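Local atomic coordinates of HD-GYP domain-containing protein (Bdellovibrio bacteriovorus, PDB entry 3TM8), a protein that binds two iron ions and, as an unconventional HD-GYP protein, probably belongs to the class of cyclic-di-GMP phosphodiesterases. Residues D104-A109 against M158-T163; K142-I147 against L195-A200; I179-K184 against I318-D323. All coordinates share one frame; numbering follows the deposited sequence. Where two conformers were deposited one is given.

In the fold
Contacts 2 and 3 each join two helices; contact 1 joins the start of helix 105-125 to the loop after helix 153-158. Contact 2 (142-147 with 195-200) is the buried one: every touching residue is enclosed, and its small 109 Å² interface is made by methyl groups, a hydroxyl and a ring edge. Contacts 1 and 3 are partly buried and mix apolar packing with polar groups, contact 1 through a direct amide-amide hydrogen bond, contact 3 through a bridging water and a lysine-histidine CH-pi contact. Contact 2 touches both others: F146 packs on R108, I105 and A109 of contact 1, and I179 of contact 3 meets T197, Y143 and I147. Contacts 1 and 3 themselves stay about 8 Å apart at their nearest atoms.

Contact 1. Residues D104-A109 against M158-T163; sequences DIQTRA and MNIENT
Q106 and N159 join the first turn of helix 105-125 to the loop after helix 153-158 by the one hydrogen bond between the two segments. N159 ND2 donates to Q106 OE1 over 3.0 Å with an N-H...O angle of 169°, so the bond is nearly straight. The acceptor lies close to the amide plane of N159, whereas ND2 is tilted somewhat from the carbonyl plane of Q106; the two amide planes are turned 43° against each other. Q106 reaches across because CG is anti to the backbone N (chi1 -172°) and the chain then bends at chi2. Its NE2 is held as well, donating to A156 O and D110 OD1, and together these bonds fix the rotation of the amide.

The van der Waals part comes from I160, whose aliphatic branch lies against polar atoms. Its CG1 passes Q106 NE2 at 3.8 Å, the two side chains running past each other in opposite directions, while CD1 ends 3.7 Å from A109 O, against the helix backbone. I160 also rests on D110 and Q113 of the next helical turn.

The helix start is a classic N-cap. D104 OD1 accepts from T107 N at 2.9 Å and from T107 OG1 at 2.8 Å, and OD2 accepts from Q106 N at 3.1 Å. Both backbone donors meet the carboxylate from above its plane, while the T107 hydroxyl uses the anti lone pair of OD1.

On the loop side, I160 O is hydrogen-bonded to H169 NE2, and N162, the centre of an inverse gamma turn, packs on the iron ligand H170.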
loop_
_atom_site.group_PDB
_atom_site.type_symbol
_atom_site.label_atom_id
_atom_site.label_comp_id
_atom_site.label_asym_id
_atom_site.label_seq_id
_atom_site.Cartn_x
_atom_site.Cartn_y
_atom_site.Cartn_z
ATOM N N ASP A 104 8.708 18.497 -9.099
ATOM C CA ASP A 104 8.810 18.379 -7.647
ATOM C C ASP A 104 8.610 16.935 -7.215
ATOM O O ASP A 104 7.628 16.290 -7.602
ATOM C CB ASP A 104 7.774 19.281 -6.971
ATOM C CG ASP A 104 7.394 18.807 -5.578
ATOM O OD1 ASP A 104 6.188 18.596 -5.344
ATOM O OD2 ASP A 104 8.288 18.659 -4.712
ATOM N N ILE A 105 9.536 16.432 -6.407
ATOM C CA ILE A 105 9.498 15.035 -5.989
ATOM C C ILE A 105 8.222 14.701 -5.211
ATOM O O ILE A 105 7.704 13.597 -5.320
ATOM C CB ILE A 105 10.776 14.638 -5.188
ATOM C CG1 ILE A 105 10.855 13.118 -5.003
ATOM C CG2 ILE A 105 10.829 15.371 -3.847
ATOM C CD1 ILE A 105 11.002 12.335 -6.296
ATOM N N GLN A 106 7.704 15.653 -4.445
ATOM C CA GLN A 106 6.480 15.373 -3.696
ATOM C C GLN A 106 5.303 15.124 -4.631
ATOM O O GLN A 106 4.468 14.249 -4.375
ATOM C CB GLN A 106 6.127 16.484 -2.699
ATOM C CG GLN A 106 4.969 16.093 -1.778
ATOM C CD GLN A 106 5.343 14.924 -0.889
ATOM O OE1 GLN A 106 6.272 15.026 -0.091
ATOM N NE2 GLN A 106 4.660 13.794 -1.056
ATOM N N THR A 107 5.234 15.887 -5.715
ATOM C CA THR A 107 4.160 15.705 -6.672
ATOM C C THR A 107 4.302 14.372 -7.398
ATOM O O THR A 107 3.324 13.658 -7.600
ATOM C CB THR A 107 4.080 16.888 -7.651
ATOM O OG1 THR A 107 3.875 18.086 -6.896
ATOM C CG2 THR A 107 2.928 16.711 -8.620
ATOM N N ARG A 108 5.529 14.026 -7.776
ATOM C CA ARG A 108 5.777 12.725 -8.389
ATOM C C ARG A 108 5.371 11.595 -7.439
ATOM O O ARG A 108 4.703 10.641 -7.846
ATOM C CB ARG A 108 7.250 12.586 -8.769
ATOM C CG ARG A 108 7.727 13.634 -9.773
ATOM C CD ARG A 108 9.185 13.426 -10.158
ATOM N NE ARG A 108 9.371 12.094 -10.709
ATOM C CZ ARG A 108 10.528 11.441 -10.737
ATOM N NH1 ARG A 108 11.631 12.006 -10.263
ATOM N NH2 ARG A 108 10.575 10.214 -11.242
ATOM N N ALA A 109 5.770 11.709 -6.172
ATOM C CA ALA A 109 5.431 10.716 -5.158
ATOM C C ALA A 109 3.926 10.644 -4.920
ATOM O O ALA A 109 3.381 9.555 -4.776
ATOM C CB ALA A 109 6.161 11.009 -3.870
ATOM N N MET A 158 6.712 8.728 2.259
ATOM C CA MET A 158 6.424 8.619 3.684
ATOM C C MET A 158 5.743 9.875 4.246
ATOM O O MET A 158 5.230 9.850 5.356
ATOM C CB MET A 158 7.684 8.241 4.474
ATOM C CG MET A 158 8.224 6.847 4.134
ATOM S SD MET A 158 7.075 5.471 4.444
ATOM C CE MET A 158 6.943 5.511 6.228
ATOM N N ASN A 159 5.732 10.959 3.472
ATOM C CA ASN A 159 4.994 12.171 3.832
ATOM C C ASN A 159 3.497 12.054 3.589
ATOM O O ASN A 159 2.719 12.897 4.041
ATOM C CB ASN A 159 5.489 13.369 3.020
ATOM C CG ASN A 159 6.786 13.935 3.534
ATOM O OD1 ASN A 159 7.120 13.800 4.710
ATOM N ND2 ASN A 159 7.527 14.592 2.645
ATOM N N ILE A 160 3.092 11.028 2.849
ATOM C CA ILE A 160 1.692 10.882 2.483
ATOM C C ILE A 160 0.985 10.032 3.537
ATOM O O ILE A 160 0.986 8.804 3.470
ATOM C CB ILE A 160 1.537 10.255 1.080
ATOM C CG1 ILE A 160 2.437 10.977 0.062
ATOM C CG2 ILE A 160 0.078 10.286 0.633
ATOM C CD1 ILE A 160 2.517 10.281 -1.283
ATOM N N GLU A 161 0.387 10.696 4.519
ATOM C CA GLU A 161 -0.206 10.008 5.652
ATOM C C GLU A 161 -1.403 9.159 5.238
ATOM O O GLU A 161 -2.190 9.545 4.376
ATOM C CB GLU A 161 -0.616 11.022 6.724
ATOM C CG GLU A 161 -1.186 10.391 7.988
ATOM C CD GLU A 161 -1.520 11.407 9.066
ATOM O OE1 GLU A 161 -1.200 12.603 8.891
ATOM O OE2 GLU A 161 -2.107 11.003 10.094
ATOM N N ASN A 162 -1.546 8.001 5.873
ATOM C CA ASN A 162 -2.679 7.122 5.620
ATOM C C ASN A 162 -3.851 7.543 6.510
ATOM O O ASN A 162 -4.191 6.860 7.478
ATOM C CB ASN A 162 -2.257 5.671 5.883
ATOM C CG ASN A 162 -3.287 4.653 5.417
ATOM O OD1 ASN A 162 -4.397 5.003 4.997
ATOM N ND2 ASN A 162 -2.928 3.376 5.502
ATOM N N THR A 163 -4.459 8.678 6.172
ATOM C CA THR A 163 -5.474 9.303 7.023
ATOM C C THR A 163 -6.712 8.431 7.241
ATOM O O THR A 163 -7.324 8.450 8.313
ATOM C CB THR A 163 -5.896 10.708 6.487
ATOM O OG1 THR A 163 -6.648 10.579 5.268
ATOM C CG2 THR A 163 -4.674 11.580 6.244
#

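Contact 2. Residues K142-I147 against L195-A200; sequences KYVNFI and LLTLGA
T197 points at helix 130-149 and divides its two branches between neighbouring residues, OG1 to V144 and CG2 to Y143. On the V144 side the hydroxyl oxygen lies 3.2 Å from CG2, a close approach without a hydrogen bond. That methyl stands beside the backbone N of its own residue, with CG1 taking the anti place (chi1 171°), and the two branched side chains meet at a slant. The polar demand of OG1 is met within its own helix by T193 O, one turn earlier, which lets the oxygen sit in an apolar setting.

Against Y143 the geometry is different. T197 CG2 comes to the ring edge, near the ring plane, 4.1 Å from CD2, and the two side chains cross at about a right angle. I147 CG1 lies 3.9 Å above one ring face, displaced toward the rim, while the phenol OH is hydrogen-bonded to T176 OG1.

The CA atoms of V144 and T197 are 7.3 Å apart, a local close approach carried by three residues. The side chain of T197 is about 10 Å from that of the iron ligand H203. I179 touches V144, Y143 and T197, completing a buried junction of three helices, where helix 130-149 packs on helices 167-185 and 190-202 of the HD domain.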
loop_
_atom_site.group_PDB
_atom_site.type_symbol
_atom_site.label_atom_id
_atom_site.label_comp_id
_atom_site.label_asym_id
_atom_site.label_seq_id
_atom_site.Cartn_x
_atom_site.Cartn_y
_atom_site.Cartn_z
ATOM N N LYS A 142 8.491 -0.853 -11.555
ATOM C CA LYS A 142 8.698 0.571 -11.797
ATOM C C LYS A 142 8.847 1.318 -10.477
ATOM O O LYS A 142 9.622 2.261 -10.371
ATOM C CB LYS A 142 7.546 1.163 -12.616
ATOM C CG LYS A 142 7.448 0.585 -14.018
ATOM C CD LYS A 142 6.196 1.070 -14.745
ATOM C CE LYS A 142 6.174 2.582 -14.897
ATOM N NZ LYS A 142 7.164 3.087 -15.887
ATOM N N TYR A 143 8.102 0.884 -9.468
ATOM C CA TYR A 143 8.156 1.493 -8.147
ATOM C C TYR A 143 9.517 1.277 -7.484
ATOM O O TYR A 143 10.105 2.214 -6.932
ATOM C CB TYR A 143 7.019 0.967 -7.264
ATOM C CG TYR A 143 6.853 1.767 -5.999
ATOM C CD1 TYR A 143 6.646 3.142 -6.047
ATOM C CD2 TYR A 143 6.888 1.157 -4.751
ATOM C CE1 TYR A 143 6.502 3.884 -4.904
ATOM C CE2 TYR A 143 6.740 1.900 -3.594
ATOM C CZ TYR A 143 6.548 3.262 -3.680
ATOM O OH TYR A 143 6.403 4.035 -2.562
ATOM N N VAL A 144 10.027 0.055 -7.546
ATOM C CA VAL A 144 11.373 -0.202 -7.027
ATOM C C VAL A 144 12.357 0.775 -7.677
ATOM O O VAL A 144 13.181 1.399 -6.999
ATOM C CB VAL A 144 11.849 -1.655 -7.283
ATOM C CG1 VAL A 144 13.339 -1.815 -6.929
ATOM C CG2 VAL A 144 11.004 -2.641 -6.494
ATOM N N ASN A 145 12.268 0.920 -8.996
ATOM C CA ASN A 145 13.186 1.808 -9.690
ATOM C C ASN A 145 13.031 3.261 -9.264
ATOM O O ASN A 145 14.021 3.975 -9.121
ATOM C CB ASN A 145 13.066 1.661 -11.204
ATOM C CG ASN A 145 14.067 2.519 -11.936
ATOM O OD1 ASN A 145 15.273 2.371 -11.742
ATOM N ND2 ASN A 145 13.579 3.424 -12.776
ATOM N N PHE A 146 11.791 3.697 -9.061
ATOM C CA PHE A 146 11.533 5.053 -8.599
ATOM C C PHE A 146 12.182 5.307 -7.236
ATOM O O PHE A 146 12.870 6.314 -7.039
ATOM C CB PHE A 146 10.021 5.290 -8.541
ATOM C CG PHE A 146 9.614 6.600 -7.894
ATOM C CD1 PHE A 146 9.914 7.819 -8.491
ATOM C CD2 PHE A 146 8.908 6.606 -6.695
ATOM C CE1 PHE A 146 9.529 9.021 -7.901
ATOM C CE2 PHE A 146 8.521 7.800 -6.102
ATOM C CZ PHE A 146 8.829 9.011 -6.707
ATOM N N ILE A 147 11.960 4.395 -6.294
ATOM C CA ILE A 147 12.513 4.547 -4.955
ATOM C C ILE A 147 14.050 4.477 -4.973
ATOM O O ILE A 147 14.725 5.236 -4.272
ATOM C CB ILE A 147 11.943 3.490 -3.993
ATOM C CG1 ILE A 147 10.421 3.656 -3.836
ATOM C CG2 ILE A 147 12.660 3.553 -2.639
ATOM C CD1 ILE A 147 9.989 4.961 -3.202
ATOM N N LEU A 195 9.227 -8.902 -6.559
ATOM C CA LEU A 195 8.253 -9.778 -5.913
ATOM C C LEU A 195 8.018 -9.411 -4.446
ATOM O O LEU A 195 6.897 -9.528 -3.954
ATOM C CB LEU A 195 8.658 -11.246 -6.056
ATOM C CG LEU A 195 8.641 -11.757 -7.503
ATOM C CD1 LEU A 195 9.021 -13.225 -7.555
ATOM C CD2 LEU A 195 7.271 -11.515 -8.153
ATOM N N LEU A 196 9.064 -8.950 -3.766
ATOM C CA LEU A 196 8.959 -8.424 -2.410
ATOM C C LEU A 196 7.998 -7.241 -2.385
ATOM O O LEU A 196 7.116 -7.154 -1.529
ATOM C CB LEU A 196 10.341 -7.994 -1.910
ATOM C CG LEU A 196 10.399 -7.175 -0.619
ATOM C CD1 LEU A 196 9.927 -8.003 0.564
ATOM C CD2 LEU A 196 11.804 -6.631 -0.381
ATOM N N THR A 197 8.181 -6.332 -3.338
ATOM C CA THR A 197 7.363 -5.132 -3.423
ATOM C C THR A 197 5.908 -5.495 -3.716
ATOM O O THR A 197 4.975 -4.987 -3.074
ATOM C CB THR A 197 7.920 -4.185 -4.497
ATOM O OG1 THR A 197 9.254 -3.815 -4.126
ATOM C CG2 THR A 197 7.059 -2.933 -4.639
ATOM N N LEU A 198 5.713 -6.386 -4.683
ATOM C CA LEU A 198 4.370 -6.832 -5.037
ATOM C C LEU A 198 3.667 -7.527 -3.865
ATOM O O LEU A 198 2.494 -7.254 -3.570
ATOM C CB LEU A 198 4.429 -7.750 -6.258
ATOM C CG LEU A 198 3.107 -8.296 -6.784
ATOM C CD1 LEU A 198 2.136 -7.164 -7.141
ATOM C CD2 LEU A 198 3.372 -9.208 -7.986
ATOM N N GLY A 199 4.375 -8.440 -3.206
ATOM C CA GLY A 199 3.815 -9.125 -2.061
ATOM C C GLY A 199 3.480 -8.162 -0.943
ATOM O O GLY A 199 2.404 -8.252 -0.334
ATOM N N ALA A 200 4.375 -7.210 -0.685
ATOM C CA ALA A 200 4.101 -6.192 0.325
ATOM C C ALA A 200 2.867 -5.359 -0.033
ATOM O O ALA A 200 2.021 -5.075 0.804
ATOM C CB ALA A 200 5.324 -5.312 0.541
#

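Contact 3. Residues I179-K184 against I318-D323; sequences IALAQK and IQHLND
This is a partly buried helix-helix contact between K184 and L181 of helix 167-185 and H320 and L321 of helix 315-325, near the end of the chain. The segment axes approach to 9.7 Å with their directions 119° apart, and L181 and H320 lie closest in the backbone.

The main feature is a CH-pi contact. K184 CB sits 3.6 Å from the H320 ring centroid and 8° off the ring normal, so it covers one face almost centrally. With CG anti to the carbonyl carbon and a bend at chi2 (-76°), the lysine chain carries NZ on past the ring to the ND1 side. There, in the plane of the imidazole, a water is 2.8 Å from H320 ND1 and donates to D323 OD2 at 2.6 Å; its bond from K184 NZ is long and weak. The firmer partner of NZ is the terminal carboxylate of L328, a salt bridge that would help to hold the lysine over the ring.

On the buried side, L181 spreads its methyls over two residues: CD1 lies 3.6 Å from H320 CB, and CD2 meets L321 CD1 at 4.1 Å.

Helix 276-293 closes this apolar side, with L280 against L181 and S283 and M287 against L321, whose side chain is about 8 Å from that of the iron ligand N285. Helix 301-308 packs on I318 and N322, so that helices 276-293 and 301-308 both flank helix 315-325.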
loop_
_atom_site.group_PDB
_atom_site.type_symbol
_atom_site.label_atom_id
_atom_site.label_comp_id
_atom_site.label_asym_id
_atom_site.label_seq_id
_atom_site.Cartn_x
_atom_site.Cartn_y
_atom_site.Cartn_z
ATOM N N ILE A 179 11.303 -2.127 0.420
ATOM C CA ILE A 179 12.342 -1.837 -0.574
ATOM C C ILE A 179 13.578 -1.267 0.115
ATOM O O ILE A 179 14.713 -1.698 -0.136
ATOM C CB ILE A 179 11.849 -0.828 -1.643
ATOM C CG1 ILE A 179 10.797 -1.476 -2.547
ATOM C CG2 ILE A 179 13.034 -0.300 -2.470
ATOM C CD1 ILE A 179 9.937 -0.474 -3.310
ATOM N N ALA A 180 13.362 -0.305 1.005
ATOM C CA ALA A 180 14.473 0.312 1.719
ATOM C C ALA A 180 15.192 -0.700 2.610
ATOM O O ALA A 180 16.420 -0.699 2.683
ATOM C CB ALA A 180 13.997 1.508 2.536
ATOM N N LEU A 181 14.435 -1.566 3.279
ATOM C CA LEU A 181 15.028 -2.590 4.140
ATOM C C LEU A 181 15.860 -3.575 3.314
ATOM O O LEU A 181 16.973 -3.954 3.696
ATOM C CB LEU A 181 13.940 -3.311 4.940
ATOM C CG LEU A 181 14.389 -4.465 5.837
ATOM C CD1 LEU A 181 15.463 -4.012 6.815
ATOM C CD2 LEU A 181 13.186 -4.994 6.582
ATOM N N ALA A 182 15.322 -3.982 2.170
ATOM C CA ALA A 182 16.034 -4.889 1.279
ATOM C C ALA A 182 17.379 -4.299 0.864
ATOM O O ALA A 182 18.399 -4.998 0.857
ATOM C CB ALA A 182 15.178 -5.196 0.053
ATOM N N GLN A 183 17.383 -3.012 0.526
ATOM C CA GLN A 183 18.623 -2.326 0.192
ATOM C C GLN A 183 19.626 -2.394 1.343
ATOM O O GLN A 183 20.801 -2.663 1.121
ATOM C CB GLN A 183 18.364 -0.865 -0.183
ATOM C CG GLN A 183 19.629 -0.109 -0.574
ATOM C CD GLN A 183 19.365 1.331 -0.986
ATOM O OE1 GLN A 183 18.410 1.960 -0.527
ATOM N NE2 GLN A 183 20.215 1.858 -1.863
ATOM N N LYS A 184 19.167 -2.145 2.569
ATOM C CA LYS A 184 20.052 -2.168 3.735
ATOM C C LYS A 184 20.640 -3.554 3.996
ATOM O O LYS A 184 21.765 -3.685 4.487
ATOM C CB LYS A 184 19.307 -1.701 4.983
ATOM C CG LYS A 184 18.852 -0.265 4.948
ATOM C CD LYS A 184 19.993 0.686 5.181
ATOM C CE LYS A 184 19.456 2.047 5.584
ATOM N NZ LYS A 184 20.543 2.906 6.110
ATOM N N ILE A 318 14.693 -4.373 12.658
ATOM C CA ILE A 318 14.124 -3.283 13.435
ATOM C C ILE A 318 15.073 -2.087 13.468
ATOM O O ILE A 318 14.639 -0.949 13.322
ATOM C CB ILE A 318 13.721 -3.740 14.847
ATOM C CG1 ILE A 318 12.643 -4.817 14.735
ATOM C CG2 ILE A 318 13.213 -2.567 15.667
ATOM C CD1 ILE A 318 11.549 -4.468 13.732
ATOM N N GLN A 319 16.364 -2.349 13.620
ATOM C CA GLN A 319 17.356 -1.279 13.592
ATOM C C GLN A 319 17.394 -0.573 12.235
ATOM O O GLN A 319 17.414 0.656 12.166
ATOM C CB GLN A 319 18.741 -1.826 13.943
ATOM C CG GLN A 319 18.815 -2.394 15.355
ATOM C CD GLN A 319 20.173 -2.968 15.714
ATOM O OE1 GLN A 319 20.595 -2.876 16.861
ATOM N NE2 GLN A 319 20.851 -3.583 14.746
ATOM N N HIS A 320 17.404 -1.346 11.153
ATOM C CA HIS A 320 17.403 -0.746 9.822
ATOM C C HIS A 320 16.138 0.093 9.607
ATOM O O HIS A 320 16.207 1.190 9.052
ATOM C CB HIS A 320 17.513 -1.811 8.727
ATOM C CG HIS A 320 18.895 -2.357 8.526
ATOM N ND1 HIS A 320 20.030 -1.572 8.557
ATOM C CD2 HIS A 320 19.317 -3.614 8.254
ATOM C CE1 HIS A 320 21.091 -2.325 8.323
ATOM N NE2 HIS A 320 20.685 -3.567 8.133
ATOM N N LEU A 321 14.982 -0.432 10.017
ATOM C CA LEU A 321 13.716 0.278 9.841
ATOM C C LEU A 321 13.702 1.560 10.654
ATOM O O LEU A 321 13.228 2.599 10.186
ATOM C CB LEU A 321 12.528 -0.623 10.185
ATOM C CG LEU A 321 12.251 -1.682 9.113
ATOM C CD1 LEU A 321 11.429 -2.853 9.649
ATOM C CD2 LEU A 321 11.587 -1.064 7.875
ATOM N N ASN A 322 14.227 1.496 11.871
ATOM C CA ASN A 322 14.376 2.705 12.669
ATOM C C ASN A 322 15.201 3.753 11.921
ATOM O O ASN A 322 14.805 4.921 11.839
ATOM C CB ASN A 322 14.984 2.383 14.032
ATOM C CG ASN A 322 15.116 3.604 14.911
ATOM O OD1 ASN A 322 14.119 4.228 15.275
ATOM N ND2 ASN A 322 16.348 3.943 15.277
ATOM N N ASP A 323 16.318 3.325 11.336
ATOM C CA ASP A 323 17.177 4.229 10.568
ATOM C C ASP A 323 16.462 4.788 9.335
ATOM O O ASP A 323 16.572 5.974 9.028
ATOM C CB ASP A 323 18.477 3.537 10.145
ATOM C CG ASP A 323 19.396 3.243 11.312
ATOM O OD1 ASP A 323 19.177 3.803 12.408
ATOM O OD2 ASP A 323 20.352 2.462 11.122
HETATM O O HOH W 1 20.787 1.046 8.930
#